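Local coordinates for protein rhodopsin (Todarodes pacificus, PDB 2Z73) that senses light in squid vision through bound retinal, whose isomerization from 11-cis to all-trans triggers G-protein signalling to phospholipase C, at residues N135-A143 against I223-M234; S187-R198 against Y277-G287. All coordinates share one frame; numbering follows the deposited sequence.

Interaction 1 (N135-A143 against I223-M234)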
loop_
_atom_site.group_PDB
_atom_site.type_symbol
_atom_site.label_atom_id
_atom_site.label_comp_id
_atom_site.label_asym_id
_atom_site.label_seq_id
_atom_site.Cartn_x
_atom_site.Cartn_y
_atom_site.Cartn_z
ATOM N N ASN A 135 18.840 2.641 -6.064
ATOM C CA ASN A 135 19.818 2.190 -7.054
ATOM C C ASN A 135 19.909 3.116 -8.267
ATOM O O ASN A 135 20.960 3.228 -8.896
ATOM C CB ASN A 135 19.494 0.776 -7.538
ATOM C CG ASN A 135 19.987 -0.293 -6.590
ATOM O OD1 ASN A 135 21.151 -0.291 -6.190
ATOM N ND2 ASN A 135 19.105 -1.225 -6.233
ATOM N N VAL A 136 18.805 3.770 -8.598
ATOM C CA VAL A 136 18.800 4.661 -9.743
ATOM C C VAL A 136 19.065 6.114 -9.356
ATOM O O VAL A 136 19.686 6.851 -10.118
ATOM C CB VAL A 136 17.452 4.570 -10.525
ATOM C CG1 VAL A 136 16.285 4.868 -9.607
ATOM C CG2 VAL A 136 17.457 5.545 -11.693
ATOM N N ILE A 137 18.610 6.518 -8.172
ATOM C CA ILE A 137 18.795 7.888 -7.703
ATOM C C ILE A 137 19.651 8.010 -6.449
ATOM O O ILE A 137 20.368 8.984 -6.287
ATOM C CB ILE A 137 17.446 8.574 -7.399
ATOM C CG1 ILE A 137 16.620 8.709 -8.678
ATOM C CG2 ILE A 137 17.686 9.949 -6.796
ATOM C CD1 ILE A 137 17.251 9.623 -9.714
ATOM N N GLY A 138 19.564 7.031 -5.558
ATOM C CA GLY A 138 20.327 7.078 -4.325
ATOM C C GLY A 138 21.829 6.957 -4.480
ATOM O O GLY A 138 22.586 7.601 -3.753
ATOM N N ARG A 139 22.263 6.129 -5.426
ATOM C CA ARG A 139 23.687 5.912 -5.683
ATOM C C ARG A 139 24.230 6.962 -6.656
ATOM O O ARG A 139 23.466 7.731 -7.236
ATOM C CB ARG A 139 23.895 4.503 -6.249
ATOM C CG ARG A 139 23.119 3.443 -5.485
ATOM C CD ARG A 139 23.310 2.038 -6.028
ATOM N NE ARG A 139 24.599 1.475 -5.657
ATOM C CZ ARG A 139 24.837 0.172 -5.555
ATOM N NH1 ARG A 139 23.867 -0.701 -5.794
ATOM N NH2 ARG A 139 26.046 -0.265 -5.221
ATOM N N PRO A 140 25.562 7.021 -6.837
ATOM C CA PRO A 140 26.110 8.016 -7.765
ATOM C C PRO A 140 25.804 7.674 -9.230
ATOM O O PRO A 140 25.712 6.501 -9.595
ATOM C CB PRO A 140 27.603 7.994 -7.446
ATOM C CG PRO A 140 27.840 6.577 -7.043
ATOM C CD PRO A 140 26.642 6.271 -6.170
ATOM N N MET A 141 25.647 8.705 -10.055
ATOM C CA MET A 141 25.330 8.526 -11.471
ATOM C C MET A 141 26.259 7.554 -12.180
ATOM O O MET A 141 25.870 6.904 -13.148
ATOM C CB MET A 141 25.360 9.872 -12.196
ATOM C CG MET A 141 24.365 10.891 -11.648
ATOM S SD MET A 141 24.391 12.459 -12.548
ATOM C CE MET A 141 22.895 12.311 -13.550
ATOM N N ALA A 142 27.487 7.454 -11.691
ATOM C CA ALA A 142 28.467 6.555 -12.286
ATOM C C ALA A 142 28.134 5.099 -11.970
ATOM O O ALA A 142 28.382 4.212 -12.784
ATOM C CB ALA A 142 29.872 6.906 -11.783
ATOM N N ALA A 143 27.561 4.861 -10.791
ATOM C CA ALA A 143 27.211 3.505 -10.364
ATOM C C ALA A 143 25.710 3.208 -10.432
ATOM O O ALA A 143 25.259 2.145 -9.995
ATOM C CB ALA A 143 27.731 3.261 -8.949
ATOM N N ILE A 223 18.743 8.690 -0.246
ATOM C CA ILE A 223 18.569 9.395 -1.507
ATOM C C ILE A 223 18.699 10.884 -1.226
ATOM O O ILE A 223 19.095 11.665 -2.091
ATOM C CB ILE A 223 17.180 9.070 -2.128
ATOM C CG1 ILE A 223 17.200 7.640 -2.683
ATOM C CG2 ILE A 223 16.819 10.075 -3.213
ATOM C CD1 ILE A 223 15.868 7.163 -3.229
ATOM N N VAL A 224 18.373 11.268 0.003
ATOM C CA VAL A 224 18.459 12.657 0.425
ATOM C C VAL A 224 19.918 12.982 0.698
ATOM O O VAL A 224 20.425 14.016 0.265
ATOM C CB VAL A 224 17.651 12.898 1.711
ATOM C CG1 VAL A 224 17.827 14.336 2.173
ATOM C CG2 VAL A 224 16.183 12.583 1.467
ATOM N N MET A 225 20.585 12.088 1.426
ATOM C CA MET A 225 21.995 12.259 1.757
ATOM C C MET A 225 22.820 11.846 0.546
ATOM O O MET A 225 23.834 11.166 0.678
ATOM C CB MET A 225 22.381 11.381 2.951
ATOM C CG MET A 225 21.657 11.691 4.259
ATOM S SD MET A 225 22.166 13.228 5.059
ATOM C CE MET A 225 20.714 14.258 4.785
ATOM N N SER A 226 22.361 12.253 -0.632
ATOM C CA SER A 226 23.039 11.934 -1.879
ATOM C C SER A 226 22.603 12.919 -2.949
ATOM O O SER A 226 23.074 12.869 -4.084
ATOM C CB SER A 226 22.703 10.508 -2.321
ATOM O OG SER A 226 21.306 10.340 -2.487
ATOM N N VAL A 227 21.690 13.810 -2.579
ATOM C CA VAL A 227 21.202 14.815 -3.511
ATOM C C VAL A 227 22.368 15.739 -3.828
ATOM O O VAL A 227 22.493 16.242 -4.943
ATOM C CB VAL A 227 20.054 15.652 -2.903
ATOM C CG1 VAL A 227 19.452 16.545 -3.972
ATOM C CG2 VAL A 227 18.990 14.739 -2.306
ATOM N N SER A 228 23.221 15.953 -2.831
ATOM C CA SER A 228 24.390 16.805 -2.987
ATOM C C SER A 228 25.542 16.000 -3.575
ATOM O O SER A 228 26.342 16.526 -4.347
ATOM C CB SER A 228 24.800 17.400 -1.639
ATOM O OG SER A 228 23.818 18.314 -1.176
ATOM N N ASN A 229 25.626 14.725 -3.203
ATOM C CA ASN A 229 26.668 13.855 -3.735
ATOM C C ASN A 229 26.488 13.917 -5.247
ATOM O O ASN A 229 27.451 13.894 -6.013
ATOM C CB ASN A 229 26.470 12.410 -3.258
ATOM C CG ASN A 229 26.523 12.270 -1.745
ATOM O OD1 ASN A 229 26.396 11.167 -1.208
ATOM N ND2 ASN A 229 26.712 13.386 -1.050
ATOM N N HIS A 230 25.224 14.006 -5.650
ATOM C CA HIS A 230 24.828 14.081 -7.049
ATOM C C HIS A 230 24.939 15.515 -7.560
ATOM O O HIS A 230 25.292 15.745 -8.715
ATOM C CB HIS A 230 23.388 13.565 -7.189
ATOM C CG HIS A 230 22.684 14.024 -8.429
ATOM N ND1 HIS A 230 23.177 13.800 -9.696
ATOM C CD2 HIS A 230 21.512 14.682 -8.591
ATOM C CE1 HIS A 230 22.338 14.300 -10.586
ATOM N NE2 HIS A 230 21.319 14.841 -9.942
ATOM N N GLU A 231 24.645 16.475 -6.691
ATOM C CA GLU A 231 24.710 17.883 -7.056
ATOM C C GLU A 231 26.087 18.216 -7.621
ATOM O O GLU A 231 26.207 18.821 -8.688
ATOM C CB GLU A 231 24.429 18.761 -5.832
ATOM C CG GLU A 231 24.242 20.242 -6.151
ATOM C CD GLU A 231 24.148 21.108 -4.904
ATOM O OE1 GLU A 231 23.327 20.789 -4.015
ATOM O OE2 GLU A 231 24.891 22.109 -4.815
ATOM N N LYS A 232 27.127 17.821 -6.895
ATOM C CA LYS A 232 28.494 18.068 -7.329
ATOM C C LYS A 232 28.778 17.259 -8.587
ATOM O O LYS A 232 29.128 17.810 -9.630
ATOM C CB LYS A 232 29.484 17.663 -6.229
ATOM C CG LYS A 232 29.535 18.596 -5.024
ATOM C CD LYS A 232 30.273 19.889 -5.347
ATOM C CE LYS A 232 30.468 20.742 -4.100
ATOM N NZ LYS A 232 31.245 21.981 -4.380
ATOM N N GLU A 233 28.611 15.945 -8.476
ATOM C CA GLU A 233 28.849 15.020 -9.579
ATOM C C GLU A 233 28.262 15.481 -10.907
ATOM O O GLU A 233 28.887 15.325 -11.956
ATOM C CB GLU A 233 28.286 13.644 -9.227
ATOM C CG GLU A 233 28.396 12.628 -10.346
ATOM C CD GLU A 233 27.791 11.293 -9.973
ATOM O OE1 GLU A 233 26.606 11.270 -9.581
ATOM O OE2 GLU A 233 28.498 10.272 -10.077
ATOM N N MET A 234 27.057 16.041 -10.864
ATOM C CA MET A 234 26.392 16.518 -12.069
ATOM C C MET A 234 27.277 17.543 -12.769
ATOM O O MET A 234 27.417 17.528 -13.993
ATOM C CB MET A 234 25.047 17.161 -11.708
ATOM C CG MET A 234 23.864 16.695 -12.557
ATOM S SD MET A 234 24.022 17.028 -14.328
ATOM C CE MET A 234 24.330 15.378 -14.960
#

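Interaction 2 (S187-R198 against Y277-G287). With RET (retinal), chain D.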
loop_
_atom_site.group_PDB
_atom_site.type_symbol
_atom_site.label_atom_id
_atom_site.label_comp_id
_atom_site.label_asym_id
_atom_site.label_seq_id
_atom_site.Cartn_x
_atom_site.Cartn_y
_atom_site.Cartn_z
ATOM N N SER A 187 -10.333 -9.164 12.011
ATOM C CA SER A 187 -8.953 -8.698 12.095
ATOM C C SER A 187 -8.257 -9.630 13.074
ATOM O O SER A 187 -8.840 -10.630 13.488
ATOM C CB SER A 187 -8.915 -7.261 12.622
ATOM O OG SER A 187 -7.597 -6.743 12.582
ATOM N N PHE A 188 -7.018 -9.320 13.444
ATOM C CA PHE A 188 -6.311 -10.166 14.401
ATOM C C PHE A 188 -6.745 -9.804 15.813
ATOM O O PHE A 188 -7.410 -8.791 16.029
ATOM C CB PHE A 188 -4.799 -10.018 14.243
ATOM C CG PHE A 188 -4.286 -8.621 14.458
ATOM C CD1 PHE A 188 -3.572 -8.296 15.611
ATOM C CD2 PHE A 188 -4.491 -7.637 13.504
ATOM C CE1 PHE A 188 -3.067 -7.008 15.812
ATOM C CE2 PHE A 188 -3.992 -6.347 13.691
ATOM C CZ PHE A 188 -3.277 -6.035 14.852
ATOM N N ASP A 189 -6.383 -10.635 16.780
ATOM C CA ASP A 189 -6.749 -10.392 18.174
ATOM C C ASP A 189 -5.692 -9.545 18.896
ATOM O O ASP A 189 -4.597 -10.025 19.207
ATOM C CB ASP A 189 -6.933 -11.733 18.886
ATOM C CG ASP A 189 -7.553 -11.587 20.251
ATOM O OD1 ASP A 189 -7.862 -10.446 20.653
ATOM O OD2 ASP A 189 -7.731 -12.624 20.919
ATOM N N TYR A 190 -6.027 -8.280 19.146
ATOM C CA TYR A 190 -5.117 -7.358 19.829
ATOM C C TYR A 190 -5.576 -7.129 21.263
ATOM O O TYR A 190 -5.030 -6.293 21.977
ATOM C CB TYR A 190 -5.044 -6.021 19.079
ATOM C CG TYR A 190 -6.392 -5.456 18.676
ATOM C CD1 TYR A 190 -6.747 -5.336 17.330
ATOM C CD2 TYR A 190 -7.319 -5.057 19.636
ATOM C CE1 TYR A 190 -7.991 -4.833 16.950
ATOM C CE2 TYR A 190 -8.566 -4.556 19.269
ATOM C CZ TYR A 190 -8.896 -4.447 17.920
ATOM O OH TYR A 190 -10.135 -3.972 17.551
ATOM N N ILE A 191 -6.582 -7.887 21.675
ATOM C CA ILE A 191 -7.112 -7.775 23.025
ATOM C C ILE A 191 -6.481 -8.819 23.964
ATOM O O ILE A 191 -5.886 -8.468 24.982
ATOM C CB ILE A 191 -8.635 -7.934 23.008
ATOM C CG1 ILE A 191 -9.255 -6.785 22.201
ATOM C CG2 ILE A 191 -9.164 -7.963 24.414
ATOM C CD1 ILE A 191 -10.758 -6.915 21.999
ATOM N N SER A 192 -6.609 -10.096 23.616
ATOM C CA SER A 192 -6.029 -11.169 24.418
ATOM C C SER A 192 -4.560 -10.871 24.689
ATOM O O SER A 192 -3.820 -10.505 23.778
ATOM C CB SER A 192 -6.149 -12.502 23.682
ATOM O OG SER A 192 -7.502 -12.913 23.611
ATOM N N ARG A 193 -4.136 -11.046 25.939
ATOM C CA ARG A 193 -2.760 -10.749 26.318
ATOM C C ARG A 193 -1.871 -11.921 26.709
ATOM O O ARG A 193 -0.876 -11.734 27.414
ATOM C CB ARG A 193 -2.756 -9.722 27.436
ATOM C CG ARG A 193 -3.518 -8.474 27.083
ATOM C CD ARG A 193 -3.268 -7.386 28.086
ATOM N NE ARG A 193 -3.905 -6.131 27.705
ATOM C CZ ARG A 193 -3.778 -5.006 28.393
ATOM N NH1 ARG A 193 -4.383 -3.905 27.986
ATOM N NH2 ARG A 193 -3.037 -4.986 29.489
ATOM N N ASP A 194 -2.213 -13.121 26.244
ATOM C CA ASP A 194 -1.412 -14.299 26.557
ATOM C C ASP A 194 -0.095 -14.241 25.817
ATOM O O ASP A 194 0.053 -13.502 24.842
ATOM C CB ASP A 194 -2.142 -15.580 26.170
ATOM C CG ASP A 194 -2.596 -15.570 24.738
ATOM O OD1 ASP A 194 -3.709 -15.068 24.476
ATOM O OD2 ASP A 194 -1.830 -16.050 23.877
ATOM N N SER A 195 0.863 -15.030 26.286
ATOM C CA SER A 195 2.185 -15.069 25.679
ATOM C C SER A 195 2.090 -15.244 24.172
ATOM O O SER A 195 2.646 -14.458 23.410
ATOM C CB SER A 195 3.003 -16.212 26.282
ATOM O OG SER A 195 4.228 -16.368 25.588
ATOM N N THR A 196 1.375 -16.280 23.752
ATOM C CA THR A 196 1.209 -16.577 22.338
ATOM C C THR A 196 0.732 -15.374 21.533
ATOM O O THR A 196 1.415 -14.922 20.621
ATOM C CB THR A 196 0.197 -17.727 22.131
ATOM O OG1 THR A 196 0.591 -18.856 22.918
ATOM C CG2 THR A 196 0.142 -18.129 20.652
ATOM N N THR A 197 -0.446 -14.865 21.878
ATOM C CA THR A 197 -1.024 -13.729 21.171
ATOM C C THR A 197 -0.108 -12.515 21.125
ATOM O O THR A 197 0.047 -11.881 20.073
ATOM C CB THR A 197 -2.352 -13.282 21.801
ATOM O OG1 THR A 197 -3.247 -14.403 21.906
ATOM C CG2 THR A 197 -2.991 -12.199 20.940
ATOM N N ARG A 198 0.505 -12.193 22.259
ATOM C CA ARG A 198 1.381 -11.027 22.342
ATOM C C ARG A 198 2.630 -11.130 21.493
ATOM O O ARG A 198 3.085 -10.129 20.938
ATOM C CB ARG A 198 1.762 -10.761 23.803
ATOM C CG ARG A 198 2.664 -9.555 24.003
ATOM C CD ARG A 198 2.715 -9.137 25.463
ATOM N NE ARG A 198 1.513 -8.411 25.864
ATOM C CZ ARG A 198 1.293 -7.947 27.091
ATOM N NH1 ARG A 198 2.196 -8.141 28.040
ATOM N NH2 ARG A 198 0.178 -7.280 27.367
ATOM N N TYR A 277 -4.883 3.125 13.527
ATOM C CA TYR A 277 -5.425 1.825 13.916
ATOM C C TYR A 277 -4.372 1.035 14.663
ATOM O O TYR A 277 -4.654 0.422 15.695
ATOM C CB TYR A 277 -5.890 1.044 12.677
ATOM C CG TYR A 277 -6.495 -0.320 12.960
ATOM C CD1 TYR A 277 -5.785 -1.497 12.698
ATOM C CD2 TYR A 277 -7.770 -0.428 13.518
ATOM C CE1 TYR A 277 -6.330 -2.747 12.987
ATOM C CE2 TYR A 277 -8.332 -1.672 13.814
ATOM C CZ TYR A 277 -7.611 -2.826 13.547
ATOM O OH TYR A 277 -8.191 -4.051 13.830
ATOM N N ALA A 278 -3.153 1.052 14.147
ATOM C CA ALA A 278 -2.065 0.329 14.787
ATOM C C ALA A 278 -1.976 0.753 16.248
ATOM O O ALA A 278 -1.911 -0.087 17.146
ATOM C CB ALA A 278 -0.756 0.620 14.079
ATOM N N VAL A 279 -1.993 2.064 16.470
ATOM C CA VAL A 279 -1.900 2.621 17.805
ATOM C C VAL A 279 -3.041 2.122 18.688
ATOM O O VAL A 279 -2.800 1.595 19.775
ATOM C CB VAL A 279 -1.884 4.177 17.753
ATOM C CG1 VAL A 279 -2.134 4.773 19.129
ATOM C CG2 VAL A 279 -0.523 4.654 17.249
ATOM N N VAL A 280 -4.278 2.276 18.224
ATOM C CA VAL A 280 -5.419 1.824 19.002
ATOM C C VAL A 280 -5.281 0.357 19.361
ATOM O O VAL A 280 -5.748 -0.080 20.411
ATOM C CB VAL A 280 -6.733 1.981 18.241
ATOM C CG1 VAL A 280 -7.894 1.440 19.088
ATOM C CG2 VAL A 280 -6.949 3.444 17.888
ATOM N N ALA A 281 -4.650 -0.411 18.482
ATOM C CA ALA A 281 -4.469 -1.832 18.739
ATOM C C ALA A 281 -3.521 -1.992 19.916
ATOM O O ALA A 281 -3.806 -2.719 20.869
ATOM C CB ALA A 281 -3.898 -2.520 17.508
ATOM N N LEU A 282 -2.392 -1.297 19.843
ATOM C CA LEU A 282 -1.388 -1.359 20.896
ATOM C C LEU A 282 -1.933 -0.978 22.258
ATOM O O LEU A 282 -1.556 -1.574 23.261
ATOM C CB LEU A 282 -0.196 -0.474 20.534
ATOM C CG LEU A 282 0.706 -1.132 19.493
ATOM C CD1 LEU A 282 1.833 -0.191 19.109
ATOM C CD2 LEU A 282 1.252 -2.442 20.050
ATOM N N LEU A 283 -2.815 0.014 22.298
ATOM C CA LEU A 283 -3.409 0.433 23.562
ATOM C C LEU A 283 -4.202 -0.733 24.131
ATOM O O LEU A 283 -4.147 -1.016 25.323
ATOM C CB LEU A 283 -4.348 1.630 23.354
ATOM C CG LEU A 283 -3.758 3.041 23.345
ATOM C CD1 LEU A 283 -2.551 3.131 22.410
ATOM C CD2 LEU A 283 -4.841 4.011 22.918
ATOM N N ALA A 284 -4.934 -1.416 23.260
ATOM C CA ALA A 284 -5.751 -2.544 23.676
ATOM C C ALA A 284 -4.904 -3.703 24.182
ATOM O O ALA A 284 -5.349 -4.487 25.019
ATOM C CB ALA A 284 -6.628 -3.001 22.516
ATOM N N GLN A 285 -3.679 -3.812 23.685
ATOM C CA GLN A 285 -2.809 -4.907 24.087
ATOM C C GLN A 285 -1.830 -4.532 25.195
ATOM O O GLN A 285 -1.290 -5.414 25.881
ATOM C CB GLN A 285 -2.032 -5.412 22.866
ATOM C CG GLN A 285 -0.972 -6.470 23.156
ATOM C CD GLN A 285 -1.564 -7.800 23.574
ATOM O OE1 GLN A 285 -0.838 -8.748 23.866
ATOM N NE2 GLN A 285 -2.886 -7.879 23.599
ATOM N N PHE A 286 -1.602 -3.234 25.381
ATOM C CA PHE A 286 -0.656 -2.777 26.394
ATOM C C PHE A 286 -1.146 -1.652 27.292
ATOM O O PHE A 286 -0.568 -1.423 28.352
ATOM C CB PHE A 286 0.638 -2.325 25.727
ATOM C CG PHE A 286 1.399 -3.429 25.060
ATOM C CD1 PHE A 286 1.755 -3.325 23.722
ATOM C CD2 PHE A 286 1.807 -4.548 25.779
ATOM C CE1 PHE A 286 2.507 -4.313 23.112
ATOM C CE2 PHE A 286 2.563 -5.543 25.175
ATOM C CZ PHE A 286 2.915 -5.425 23.837
ATOM N N GLY A 287 -2.195 -0.952 26.878
ATOM C CA GLY A 287 -2.692 0.150 27.681
ATOM C C GLY A 287 -4.118 0.024 28.180
ATOM O O GLY A 287 -4.606 -1.081 28.420
HETATM C C1 RET D . -0.249 -3.416 11.921
HETATM C C2 RET D . 0.485 -2.047 11.845
HETATM C C3 RET D . 0.212 -1.223 10.598
HETATM C C4 RET D . 0.411 -2.024 9.301
HETATM C C5 RET D . -0.275 -3.391 9.335
HETATM C C6 RET D . -0.587 -4.037 10.504
HETATM C C7 RET D . -1.283 -5.390 10.527
HETATM C C8 RET D . -2.629 -5.602 10.186
HETATM C C9 RET D . -3.438 -6.825 10.081
HETATM C C10 RET D . -4.698 -6.587 9.696
HETATM C C11 RET D . -5.795 -7.485 9.408
HETATM C C12 RET D . -7.065 -7.163 9.017
HETATM C C13 RET D . -7.841 -5.872 8.863
HETATM C C14 RET D . -9.108 -5.892 8.350
HETATM C C15 RET D . -9.932 -4.689 8.186
HETATM C C16 RET D . 0.593 -4.390 12.745
HETATM C C17 RET D . -1.538 -3.153 12.766
HETATM C C18 RET D . -0.537 -3.868 7.930
HETATM C C19 RET D . -2.826 -8.184 10.354
HETATM C C20 RET D . -7.132 -4.575 9.315
#

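Interaction 1 (N135-A143 against I223-M234)
The carboxylate of E233 meets the backbone of M141 and A142 just beyond the end of helix 104-138, joining this cytoplasmic loop to helix 227-238. M141 N donates to E233 OE1 at 2.8 Å with an N-H...O angle of 153°, reaching that oxygen on its syn side; A142 N adds a weak bond to E233 OE2 at 3.4 Å. The acid reaches this far because CG lies anti to its backbone N (chi1 176°) and the chain continues extended. With an alanine here, the amides of M141 and A142 would probably lose their shared carboxylate, leaving the loop less firmly tied to helix 227-238. H230, about one turn before E233, takes M141 SD at the edge of its ring, 4.2 Å from the ring centroid and 81° off the ring normal. M141 CE then meets M234 CE at 3.7 Å, and M234 itself packs on L246 and Q250 of helix 246-286. Nearer the membrane, at the end of helix 195-224, G138 CA sits 3.6 Å from I223 CG1, while I137 CG2 touches I223 CG2 at 3.7 Å. Because the acid bonds main-chain N-H groups, its hold probably depends on backbone shape more than on the M141 and A142 side chains.

Interaction 2 (S187-R198 against Y277-G287)
Q285, near the extracellular end of helix 246-286, holds the carbonyls of both Y190 and S192 with its NE2 while R198 takes its OE1 and its main-chain O. The NE2 bonds run to S192 O at 2.8 Å and Y190 O at 3.1 Å, each oxygen approached from above its carbonyl plane. A bend at chi2 (69°) turns the amide back toward the 187-198 segment. R198 meets the same residue with two nitrogens: NE donates to Q285 OE1 at 3.1 Å, and NH2 to Q285 O at 2.8 Å, nearly in line with that C=O (174°) although the bond is bent at the N-H. The R198 guanidinium also has F286 CE2 over one face, the guanidinium and ring planes 44° apart.

R193, extended from CG to NE, uses NH1 twice, on A284 O (3.2 Å) and, within the carbonyl plane, on G287 O (2.9 Å). Two arginines therefore draw on carbonyls at the C-terminal end of the helix, where the helix dipole would probably strengthen the attraction. Deeper, the Y190 ring lies with one face over A281 CA, and Y190 CD2 touches A284 CB. S187 OG donates to Y277 OH at 3.0 Å; E180 hydrogen-bonds both Y277 OH and Y190 OH, linking the two tyrosines. S187, F188 and A278 line the retinal pocket, F188 CD2 coming within 3.6 Å of the C19 methyl of retinal.

Strand 186-188, paired with strand 177-179, thus covers the retinal, and the chain runs on along helix 246-286 into helix 195-224, with helix 21-24 and helix 294-306 also touching Y190.

In the fold
Interactions 1 and 2 lie toward opposite membrane sides of the receptor, cytoplasmic and extracellular, with centres about 42 Å apart and no direct touch. Helix 195-224 serves both: its first turn belongs to interaction 2 and its last to interaction 1. Both are partly buried, but interaction 2 is the larger, at 638 Å² against 424 Å², and eight of its fourteen touching residues are buried, compared with four of ten. In each, charged side chains address main-chain groups, yet with reversed polarity: an acid accepts from loop amides at 135-143/223-234, whereas arginines donate to helix-end carbonyls at 187-198/277-287. Of the two, interaction 2 alone includes retinal-pocket residues.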